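PlzA (PDB 7MIE) binds the bacterial second messenger cyclic di-GMP through its PilZ domain and probably acts as a signalling receptor for it in the Lyme disease spirochaete. Local coordinates at residues G69-S73 against T276-H280; L119-S125 against L139-S145; S207-A211 against I264-E268; A226-I230 against I242-S246. All blocks are in the same frame, centred on the assembly; numbering follows the deposited sequence. Where two conformers were deposited one is given.

Contact 1. Residues G69-S73 against T276-H280; sequences GVIYS and TMLIH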
# COMPACT_ATOMS: atom_id res chain seq x y z
N GLY A 69 -11.18 -8.95 -3.96
CA GLY A 69 -10.61 -7.98 -3.04
C GLY A 69 -9.53 -7.17 -3.78
O GLY A 69 -9.51 -7.18 -5.00
N VAL A 70 -8.74 -6.42 -3.01
CA VAL A 70 -7.76 -5.54 -3.63
C VAL A 70 -6.44 -5.82 -2.91
O VAL A 70 -6.40 -6.03 -1.70
CB VAL A 70 -8.24 -4.09 -3.39
CG1 VAL A 70 -7.23 -3.10 -3.94
CG2 VAL A 70 -9.56 -3.84 -4.15
N ILE A 71 -5.33 -5.76 -3.66
CA ILE A 71 -4.05 -6.00 -3.02
C ILE A 71 -3.62 -4.72 -2.32
O ILE A 71 -3.59 -3.63 -2.93
CB ILE A 71 -2.99 -6.41 -4.08
CG1 ILE A 71 -3.45 -7.58 -4.94
CG2 ILE A 71 -1.63 -6.66 -3.43
CD1 ILE A 71 -2.49 -7.96 -6.10
N TYR A 72 -3.23 -4.89 -1.05
CA TYR A 72 -2.67 -3.79 -0.27
C TYR A 72 -1.13 -3.77 -0.41
O TYR A 72 -0.56 -2.70 -0.66
CB TYR A 72 -3.03 -4.01 1.20
CG TYR A 72 -2.29 -3.12 2.17
CD1 TYR A 72 -2.74 -1.83 2.44
CD2 TYR A 72 -1.17 -3.59 2.84
CE1 TYR A 72 -2.08 -1.03 3.36
CE2 TYR A 72 -0.51 -2.81 3.76
CZ TYR A 72 -0.97 -1.53 4.02
OH TYR A 72 -0.31 -0.75 4.93
N SER A 73 -0.49 -4.93 -0.23
CA SER A 73 0.96 -5.01 -0.37
C SER A 73 1.35 -6.41 -0.80
O SER A 73 0.53 -7.33 -0.67
CB SER A 73 1.69 -4.63 0.94
OG SER A 73 1.50 -5.64 1.94
N THR A 276 -2.36 5.83 5.46
CA THR A 276 -1.89 4.85 4.50
C THR A 276 -3.03 4.41 3.58
O THR A 276 -2.87 4.30 2.35
CB THR A 276 -1.30 3.63 5.23
OG1 THR A 276 -0.21 4.15 6.00
CG2 THR A 276 -0.76 2.65 4.21
N MET A 277 -4.22 4.18 4.17
CA MET A 277 -5.35 3.74 3.36
C MET A 277 -5.90 4.87 2.46
O MET A 277 -6.40 4.61 1.37
CB MET A 277 -6.49 3.21 4.25
CG MET A 277 -6.22 1.86 4.91
SD MET A 277 -5.71 0.57 3.77
CE MET A 277 -5.42 -0.85 4.84
N LEU A 278 -5.78 6.14 2.87
CA LEU A 278 -6.14 7.26 2.00
C LEU A 278 -5.28 7.25 0.73
O LEU A 278 -5.77 7.49 -0.38
CB LEU A 278 -5.94 8.57 2.78
CG LEU A 278 -5.91 9.89 2.00
CD1 LEU A 278 -7.33 10.30 1.66
CD2 LEU A 278 -5.29 11.00 2.85
N ILE A 279 -3.97 7.02 0.90
CA ILE A 279 -3.08 6.95 -0.26
C ILE A 279 -3.38 5.71 -1.11
O ILE A 279 -3.49 5.79 -2.34
CB ILE A 279 -1.60 7.00 0.17
CG1 ILE A 279 -1.33 8.28 0.99
CG2 ILE A 279 -0.67 6.92 -1.06
CD1 ILE A 279 -1.59 9.59 0.22
N HIS A 280 -3.55 4.57 -0.45
CA HIS A 280 -3.90 3.36 -1.19
C HIS A 280 -5.19 3.57 -2.00
O HIS A 280 -5.22 3.20 -3.18
CB HIS A 280 -4.04 2.20 -0.19
CG HIS A 280 -4.29 0.91 -0.92
ND1 HIS A 280 -5.58 0.46 -1.17
CD2 HIS A 280 -3.44 -0.01 -1.41
CE1 HIS A 280 -5.50 -0.71 -1.79
NE2 HIS A 280 -4.22 -1.01 -1.96
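The imidazole of H280 presents its edge to strand 65-74: the backbone oxygen of I71 lies in the ring plane and CG1 of V70 sits near that plane beside CE1. H280 NE2 donates to I71 O at 2.9 Å with an N-H...O angle of 163°, so the bond is nearly straight and helps to fix the rotation of the ring. H280 CG lies anti to its backbone N (chi1 -175°), which carries the imidazole away from helix 273-283 toward the strand. The Y72 ring is met obliquely by three groups of the helix. Its CE1 touches M277 CE at 3.7 Å, and M277 SD, 5.0 Å from the ring centroid, makes a Met-aromatic contact oblique to the ring. T276 CG2 comes up to the phenol oxygen, 3.5 Å from Y72 OH. The H280 and Y72 planes are inclined by 36°, their centroids 5.9 Å apart. The contact forms part of the interface between the PilZN3 part of the chain and the C-terminal helix of the part that binds cyclic di-GMP. Strand and helix axes approach to 10.7 Å, so side chains span the gap. Y72 and S73 both face K80, a classic beta bulge, and H280 also packs against I82 of strand 78-84 and against Y208.

Contact 2. Residues L119-S125 against L139-S145; sequences LSVKLLS and LTLEFLS. With EDO (1,2-ethanediol), chain F.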
# COMPACT_ATOMS: atom_id res chain seq x y z
N LEU A 119 -3.75 -20.17 -7.14
CA LEU A 119 -2.70 -20.63 -6.25
C LEU A 119 -3.26 -20.80 -4.84
O LEU A 119 -3.92 -19.88 -4.32
CB LEU A 119 -1.58 -19.58 -6.23
CG LEU A 119 -0.82 -19.39 -7.55
CD1 LEU A 119 0.16 -18.23 -7.41
CD2 LEU A 119 -0.05 -20.67 -7.94
N SER A 120 -2.89 -21.92 -4.19
CA SER A 120 -3.28 -22.21 -2.81
C SER A 120 -2.61 -21.25 -1.84
O SER A 120 -1.39 -20.99 -1.95
CB SER A 120 -2.89 -23.63 -2.45
OG SER A 120 -3.78 -24.50 -3.11
N VAL A 121 -3.40 -20.73 -0.88
CA VAL A 121 -2.90 -19.85 0.17
C VAL A 121 -3.42 -20.26 1.54
O VAL A 121 -4.44 -20.98 1.67
CB VAL A 121 -3.25 -18.37 -0.10
CG1 VAL A 121 -2.61 -17.85 -1.40
CG2 VAL A 121 -4.77 -18.15 -0.06
N LYS A 122 -2.73 -19.81 2.59
CA LYS A 122 -3.22 -20.01 3.95
C LYS A 122 -3.19 -18.67 4.68
O LYS A 122 -2.29 -17.83 4.45
CB LYS A 122 -2.40 -21.09 4.67
CG LYS A 122 -0.92 -20.82 4.83
CD LYS A 122 -0.23 -21.71 5.88
CE LYS A 122 1.02 -21.07 6.43
NZ LYS A 122 2.00 -22.05 6.97
N LEU A 123 -4.19 -18.45 5.53
CA LEU A 123 -4.28 -17.19 6.25
C LEU A 123 -3.26 -17.19 7.38
O LEU A 123 -3.30 -18.08 8.23
CB LEU A 123 -5.70 -17.06 6.82
CG LEU A 123 -5.99 -15.76 7.58
CD1 LEU A 123 -5.97 -14.56 6.63
CD2 LEU A 123 -7.37 -15.86 8.25
N LEU A 124 -2.42 -16.15 7.45
CA LEU A 124 -1.45 -16.05 8.55
C LEU A 124 -1.95 -15.12 9.65
O LEU A 124 -1.64 -15.35 10.84
CB LEU A 124 -0.09 -15.53 8.06
CG LEU A 124 0.65 -16.42 7.06
CD1 LEU A 124 2.02 -15.80 6.74
CD2 LEU A 124 0.83 -17.82 7.63
N SER A 125 -2.62 -14.03 9.27
CA SER A 125 -3.02 -13.00 10.20
C SER A 125 -4.12 -12.18 9.54
O SER A 125 -4.23 -12.22 8.32
CB SER A 125 -1.82 -12.07 10.47
OG SER A 125 -2.17 -11.18 11.53
N LEU A 139 -6.01 -9.03 5.22
CA LEU A 139 -5.64 -10.43 5.40
C LEU A 139 -4.25 -10.71 4.87
O LEU A 139 -4.04 -10.55 3.65
CB LEU A 139 -6.59 -11.32 4.58
CG LEU A 139 -7.94 -11.67 5.21
CD1 LEU A 139 -8.81 -10.44 5.35
CD2 LEU A 139 -8.65 -12.73 4.38
N THR A 140 -3.37 -11.26 5.73
CA THR A 140 -2.06 -11.68 5.26
C THR A 140 -2.17 -13.14 4.85
O THR A 140 -2.55 -13.99 5.69
CB THR A 140 -1.03 -11.51 6.39
OG1 THR A 140 -0.99 -10.15 6.87
CG2 THR A 140 0.36 -11.98 5.99
N LEU A 141 -1.87 -13.43 3.59
CA LEU A 141 -2.03 -14.75 3.00
C LEU A 141 -0.68 -15.24 2.49
O LEU A 141 -0.05 -14.55 1.68
CB LEU A 141 -3.04 -14.66 1.85
CG LEU A 141 -4.46 -14.27 2.28
CD1 LEU A 141 -5.23 -13.76 1.07
CD2 LEU A 141 -5.15 -15.51 2.86
N GLU A 142 -0.32 -16.47 2.88
CA GLU A 142 0.93 -17.07 2.43
C GLU A 142 0.66 -18.02 1.27
O GLU A 142 -0.25 -18.84 1.31
CB GLU A 142 1.54 -17.84 3.61
CG GLU A 142 2.82 -18.57 3.20
CD GLU A 142 3.58 -19.12 4.39
OE1 GLU A 142 3.70 -20.36 4.47
OE2 GLU A 142 4.04 -18.31 5.22
N PHE A 143 1.50 -17.94 0.22
CA PHE A 143 1.49 -18.86 -0.91
C PHE A 143 1.94 -20.25 -0.46
O PHE A 143 3.01 -20.40 0.12
CB PHE A 143 2.39 -18.30 -2.02
CG PHE A 143 1.78 -17.11 -2.72
CD1 PHE A 143 0.73 -17.27 -3.62
CD2 PHE A 143 2.21 -15.82 -2.44
CE1 PHE A 143 0.15 -16.18 -4.26
CE2 PHE A 143 1.64 -14.72 -3.07
CZ PHE A 143 0.61 -14.91 -3.98
N LEU A 144 1.13 -21.26 -0.70
CA LEU A 144 1.49 -22.63 -0.35
C LEU A 144 2.27 -23.34 -1.48
O LEU A 144 2.84 -24.41 -1.27
CB LEU A 144 0.24 -23.39 0.08
CG LEU A 144 -0.33 -22.94 1.43
CD1 LEU A 144 -1.58 -23.73 1.80
CD2 LEU A 144 0.71 -23.04 2.55
N SER A 145 2.23 -22.80 -2.68
CA SER A 145 3.17 -23.22 -3.71
C SER A 145 3.81 -21.97 -4.28
O SER A 145 3.32 -20.87 -4.02
CB SER A 145 2.48 -24.01 -4.78
OG SER A 145 1.54 -23.20 -5.46
C1 EDO F . -3.00 -7.54 8.61
O1 EDO F . -3.12 -8.83 8.00
C2 EDO F . -2.50 -7.47 9.99
O2 EDO F . -2.44 -8.75 10.59
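V121, L123, L141 and F143 meet on one face of this strand pair in a continuous apolar patch. V121 CG2 touches L141 CD2 at 4.0 Å, while V121 and F143 lie side by side, V121 CG1 meeting the ring obliquely. L119 brings CD1 to F143 CE1, 3.8 Å away, again oblique to the ring. At the other end L123, with CG anti to its backbone N (chi1 -178°), swings CD1 across to L139 CG at 3.8 Å. The opposite face carries the polar and amphipathic side chains. K122 and E142 run side by side, both extended beyond CG, in a long salt bridge of 3.5 Å between K122 NZ and E142 OE1. L124 CD1 and CD2 cover the CB of E142, and L144 CD2 lies across the aliphatic part of K122, 3.6 Å from its CG.

Backbone pairing sets these neighbours. Strands 119-131 and 134-143 form an antiparallel beta hairpin in which K122 and E142 exchange two hydrogen bonds, the bond from E142 N to K122 O being 2.9 Å with an angle of 170° at the proton. L124 and S125 then both face T140, a classic beta bulge: L124 N donates to T140 O, and T140 N to S125 O. Beyond it an ethanediol, probably from the crystallisation liquor, accepts a hydrogen bond from S125 OG to its O2 at 2.6 Å. Within the PilZN3 sheet, strand 78-84 flanks the second strand and 98-102 the first. Helix 88-94 covers the L123 and L139 end, where L89 touches L123 and V88 and L92 pack on L139.

Contact 3. Residues S207-A211 against I264-E268; sequences SYGGA and IAFDE. With C2E (9,9'-[(2R,3R,3aS,5S,7aR,9R,10R,10aS,12S,14aR)-3,5,10,12-tetrahydroxy-5,12-dioxidooctahydro-2H,7H-difuro[3,2-d:3',2'-j][1,3,7,9,2,8]tetraoxadiphosphacyclododecine-2,9-diyl]bis(2-amino-1,9-dihydro-6H-purin-6-one)), chain C.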
# COMPACT_ATOMS: atom_id res chain seq x y z
N SER A 207 2.71 11.20 -0.49
CA SER A 207 3.04 9.84 -0.83
C SER A 207 2.85 8.98 0.41
O SER A 207 2.55 9.50 1.50
CB SER A 207 4.46 9.78 -1.37
OG SER A 207 5.36 10.11 -0.32
N TYR A 208 3.06 7.67 0.28
CA TYR A 208 2.95 6.77 1.42
C TYR A 208 3.84 7.25 2.58
O TYR A 208 3.44 7.12 3.73
CB TYR A 208 3.37 5.35 0.98
CG TYR A 208 2.27 4.55 0.31
CD1 TYR A 208 1.05 4.33 0.94
CD2 TYR A 208 2.48 3.97 -0.94
CE1 TYR A 208 0.03 3.59 0.34
CE2 TYR A 208 1.50 3.16 -1.53
CZ TYR A 208 0.28 2.99 -0.90
OH TYR A 208 -0.69 2.22 -1.46
N GLY A 209 5.00 7.82 2.26
CA GLY A 209 6.01 8.07 3.28
C GLY A 209 6.22 9.54 3.65
O GLY A 209 7.05 9.84 4.53
N GLY A 210 5.52 10.48 3.01
CA GLY A 210 5.75 11.88 3.35
C GLY A 210 4.92 12.85 2.52
O GLY A 210 3.94 12.46 1.90
N ALA A 211 5.38 14.12 2.48
CA ALA A 211 4.61 15.19 1.88
C ALA A 211 5.53 16.35 1.55
O ALA A 211 6.60 16.47 2.14
CB ALA A 211 3.50 15.66 2.83
N ILE A 264 8.91 16.49 3.89
CA ILE A 264 8.70 15.83 5.18
C ILE A 264 8.73 14.32 4.97
O ILE A 264 8.09 13.81 4.06
CB ILE A 264 7.31 16.22 5.74
CG1 ILE A 264 7.17 17.74 5.92
CG2 ILE A 264 7.01 15.43 7.02
CD1 ILE A 264 5.74 18.23 6.12
N ALA A 265 9.47 13.63 5.84
CA ALA A 265 9.46 12.18 5.95
C ALA A 265 8.69 11.84 7.21
O ALA A 265 9.14 12.20 8.32
CB ALA A 265 10.90 11.67 6.09
N PHE A 266 7.55 11.14 7.04
CA PHE A 266 6.78 10.68 8.18
C PHE A 266 7.56 9.61 8.95
O PHE A 266 8.21 8.76 8.34
CB PHE A 266 5.42 10.13 7.73
CG PHE A 266 4.56 11.11 6.96
CD1 PHE A 266 4.63 12.47 7.19
CD2 PHE A 266 3.69 10.66 5.99
CE1 PHE A 266 3.81 13.36 6.50
CE2 PHE A 266 2.89 11.53 5.26
CZ PHE A 266 2.95 12.88 5.52
N ASP A 267 7.49 9.64 10.29
CA ASP A 267 8.16 8.61 11.08
C ASP A 267 7.63 7.24 10.70
O ASP A 267 6.44 6.96 10.84
CB ASP A 267 8.01 8.90 12.58
CG ASP A 267 8.68 10.19 13.05
OD1 ASP A 267 9.48 10.73 12.30
OD2 ASP A 267 8.39 10.62 14.20
N GLU A 268 8.54 6.38 10.20
CA GLU A 268 8.14 5.21 9.40
C GLU A 268 7.32 4.20 10.20
O GLU A 268 6.56 3.42 9.63
CB GLU A 268 9.38 4.51 8.84
CG GLU A 268 9.89 3.40 9.73
CD GLU A 268 11.36 3.03 9.64
OE1 GLU A 268 11.91 3.04 8.50
OE2 GLU A 268 11.97 2.75 10.71
P1 C2E C . 14.84 10.38 2.67
O2P C2E C . 15.33 11.70 2.25
O1P C2E C . 15.10 9.85 4.06
O5' C2E C . 13.24 10.53 2.63
C5' C2E C . 12.44 9.45 3.15
C4' C2E C . 11.04 9.56 2.60
O4' C2E C . 10.48 10.84 2.96
C3' C2E C . 10.91 9.53 1.08
O3' C2E C . 10.91 8.17 0.68
C2' C2E C . 9.46 10.07 0.94
O2' C2E C . 8.55 9.07 1.34
C1' C2E C . 9.45 11.15 2.04
N9 C2E C . 9.68 12.48 1.50
C8 C2E C . 10.78 13.30 1.62
N7 C2E C . 10.65 14.44 1.00
C5 C2E C . 9.39 14.35 0.40
C6 C2E C . 8.69 15.26 -0.43
O6 C2E C . 9.12 16.34 -0.86
N1 C2E C . 7.44 14.75 -0.82
C2 C2E C . 6.93 13.52 -0.43
N2 C2E C . 5.71 13.17 -0.90
N3 C2E C . 7.57 12.66 0.34
C4 C2E C . 8.79 13.15 0.72
P11 C2E C . 11.23 7.84 -0.88
O21 C2E C . 10.95 6.38 -0.99
O11 C2E C . 10.39 8.78 -1.70
O5A C2E C . 12.77 8.28 -1.03
C5A C2E C . 13.73 7.35 -0.46
C4A C2E C . 15.07 8.02 -0.41
O4A C2E C . 15.53 8.31 -1.75
C3A C2E C . 15.07 9.38 0.29
O3A C2E C . 15.12 9.13 1.70
C2A C2E C . 16.31 10.02 -0.32
O2A C2E C . 17.51 9.52 0.26
C1A C2E C . 16.17 9.56 -1.77
N91 C2E C . 15.47 10.50 -2.63
C81 C2E C . 14.19 10.38 -3.15
N71 C2E C . 13.87 11.41 -3.89
C51 C2E C . 14.99 12.24 -3.87
C61 C2E C . 15.24 13.49 -4.51
O61 C2E C . 14.52 14.16 -5.26
N11 C2E C . 16.52 13.97 -4.23
C21 C2E C . 17.43 13.36 -3.40
N21 C2E C . 18.60 14.00 -3.25
N31 C2E C . 17.23 12.17 -2.83
C41 C2E C . 15.98 11.68 -3.10
O HOH W 1 8.48 7.95 5.75
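F266 can be followed outward from its CB, which rests 3.6 Å from G209 O. With CG anti to the carbonyl carbon (chi1 -58°), the ring is laid over G210: CD2 and CE2 pass the N and CA of G210, and CZ reaches A211 CB at 3.9 Å. The ring centroid lies 3.5 Å from G210 CA, only 14° off the normal, which makes this a CH-pi contact over the face. Y208 O stands at the ring edge, and Y275 of helix 273-283 meets the ring edge-to-face. The backbone beneath joins strands 210-215 and 260-266 of the PilZ beta-sheet in antiparallel register. A211 and I264 form a hydrogen-bonded pair, and F266 N donates to G209 O at 2.9 Å. A water donates to both G209 O and F266 O, bracing the end of the pairing. On the side away from the F266 ring lies cyclic di-GMP: A265 CB is 3.3 Å from O4' of its ribose, and G209 C is the same distance from O2', so the backbone of G209 comes directly against the sugar. The nucleotide is further held by hydrogen bonds with R168, R172 and D205.

Contact 4. Residues A226-I230 against I242-S246; sequences AIDLI and IEGKS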
# COMPACT_ATOMS: atom_id res chain seq x y z
N ALA A 226 17.58 19.58 10.41
CA ALA A 226 16.38 18.72 10.60
C ALA A 226 15.64 19.13 11.87
O ALA A 226 16.26 19.52 12.85
CB ALA A 226 16.78 17.26 10.63
N ILE A 227 14.30 19.07 11.80
CA ILE A 227 13.40 19.39 12.91
C ILE A 227 12.29 18.35 12.94
O ILE A 227 11.94 17.80 11.89
CB ILE A 227 12.79 20.79 12.74
CG1 ILE A 227 12.26 21.02 11.32
CG2 ILE A 227 13.77 21.88 13.17
CD1 ILE A 227 10.95 21.78 11.26
N ASP A 228 11.75 18.12 14.14
CA ASP A 228 10.60 17.26 14.36
C ASP A 228 9.33 18.09 14.18
O ASP A 228 9.27 19.23 14.64
CB ASP A 228 10.54 16.74 15.79
CG ASP A 228 11.26 15.42 16.02
OD1 ASP A 228 11.92 14.91 15.08
OD2 ASP A 228 11.15 14.90 17.15
N LEU A 229 8.32 17.49 13.54
CA LEU A 229 7.09 18.23 13.31
C LEU A 229 5.89 17.29 13.29
O LEU A 229 6.02 16.08 13.31
CB LEU A 229 7.21 19.03 12.02
CG LEU A 229 7.50 18.20 10.77
CD1 LEU A 229 6.21 17.64 10.20
CD2 LEU A 229 8.21 19.05 9.73
N ILE A 230 4.71 17.90 13.31
CA ILE A 230 3.47 17.16 13.20
C ILE A 230 2.71 17.78 12.04
O ILE A 230 2.49 18.99 11.99
CB ILE A 230 2.67 17.14 14.53
CG1 ILE A 230 3.41 16.38 15.63
CG2 ILE A 230 1.28 16.56 14.30
CD1 ILE A 230 3.00 16.73 17.03
N ILE A 242 0.13 13.38 11.82
CA ILE A 242 1.23 12.50 11.45
C ILE A 242 2.53 13.15 11.88
O ILE A 242 2.90 14.23 11.43
CB ILE A 242 1.26 12.24 9.92
CG1 ILE A 242 -0.15 11.92 9.40
CG2 ILE A 242 2.26 11.14 9.59
CD1 ILE A 242 -0.24 11.82 7.89
N GLU A 243 3.29 12.41 12.70
CA GLU A 243 4.59 12.86 13.16
C GLU A 243 5.62 12.56 12.08
O GLU A 243 5.56 11.52 11.43
CB GLU A 243 4.91 12.16 14.48
CG GLU A 243 3.83 12.42 15.53
CD GLU A 243 4.09 11.76 16.88
OE1 GLU A 243 5.25 11.80 17.32
OE2 GLU A 243 3.14 11.16 17.47
N GLY A 244 6.56 13.49 11.91
CA GLY A 244 7.59 13.35 10.89
C GLY A 244 8.77 14.29 11.14
O GLY A 244 8.84 14.96 12.17
N LYS A 245 9.70 14.30 10.18
CA LYS A 245 10.92 15.09 10.24
C LYS A 245 11.10 15.80 8.91
O LYS A 245 10.70 15.30 7.86
CB LYS A 245 12.12 14.17 10.49
CG LYS A 245 12.06 13.44 11.83
CD LYS A 245 13.31 12.69 12.20
CE LYS A 245 13.15 11.80 13.42
NZ LYS A 245 12.07 12.27 14.32
N SER A 246 11.72 16.98 8.96
CA SER A 246 11.99 17.75 7.76
C SER A 246 13.12 17.10 6.98
O SER A 246 14.00 16.46 7.57
CB SER A 246 12.28 19.18 8.10
OG SER A 246 13.48 19.24 8.86
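Strands 228-233 and 240-250 form an antiparallel beta hairpin, their local axes 4.7 Å apart at closest approach with N-to-C directions at 143°, and G244 pairs with L229 through two backbone hydrogen bonds, L229 N to G244 O and G244 N to L229 O. D228 with K245 and I230 with E243 are the non-hydrogen-bonded pairs on one face of this PilZ-domain hairpin. D228 and K245 lie side by side and point the same way. The lysine runs extended until chi4, where a bend (-25°) turns NZ back to the carboxylate. The resulting salt bridge brings K245 NZ to 2.8 Å from D228 OD1, which it meets on the syn side, 31° out of the carboxylate plane. The lysine methylenes pass close to the same oxygen. D267 OD1 is a second, long and weak ion partner of K245 NZ. Next along this face, I230 CG1 packs on E243 CG at 4.0 Å, and the carboxylate of E243 is bridged to K270.

L229 turns to the other face, its CG 3.8 Å from G244 O. There L262 and I264 of the adjoining strand 260-266 pack on it, as does F194, so this face belongs to the domain interior. Before the strand proper begins, I227 is gripped by S246 twice: S246 N donates to I227 O at 3.1 Å, and I227 N donates to the serine hydroxyl. S246 OG also lies 3.3 Å from I227 CG1.

From the N terminus, strand 65-74 supplies the first half of contact 1, whose partner is helix 273-283 near the C terminus, so its loop encloses all the others. Contact 2 closes first, as a short hairpin in the PilZN3 sheet that also contains strand 65-74. Contact 3 opens later in the second sheet, and contact 4, another hairpin, closes within its span; contact 2 stands in series with both. Contacts 3 and 4 share neighbouring strands, with A265 O 2.9 Å from K245 N in a probable hydrogen bond. Y208 of contact 3 packs on T276, I279 and H280, linking the nucleotide-binding sheet to the helix of contact 1.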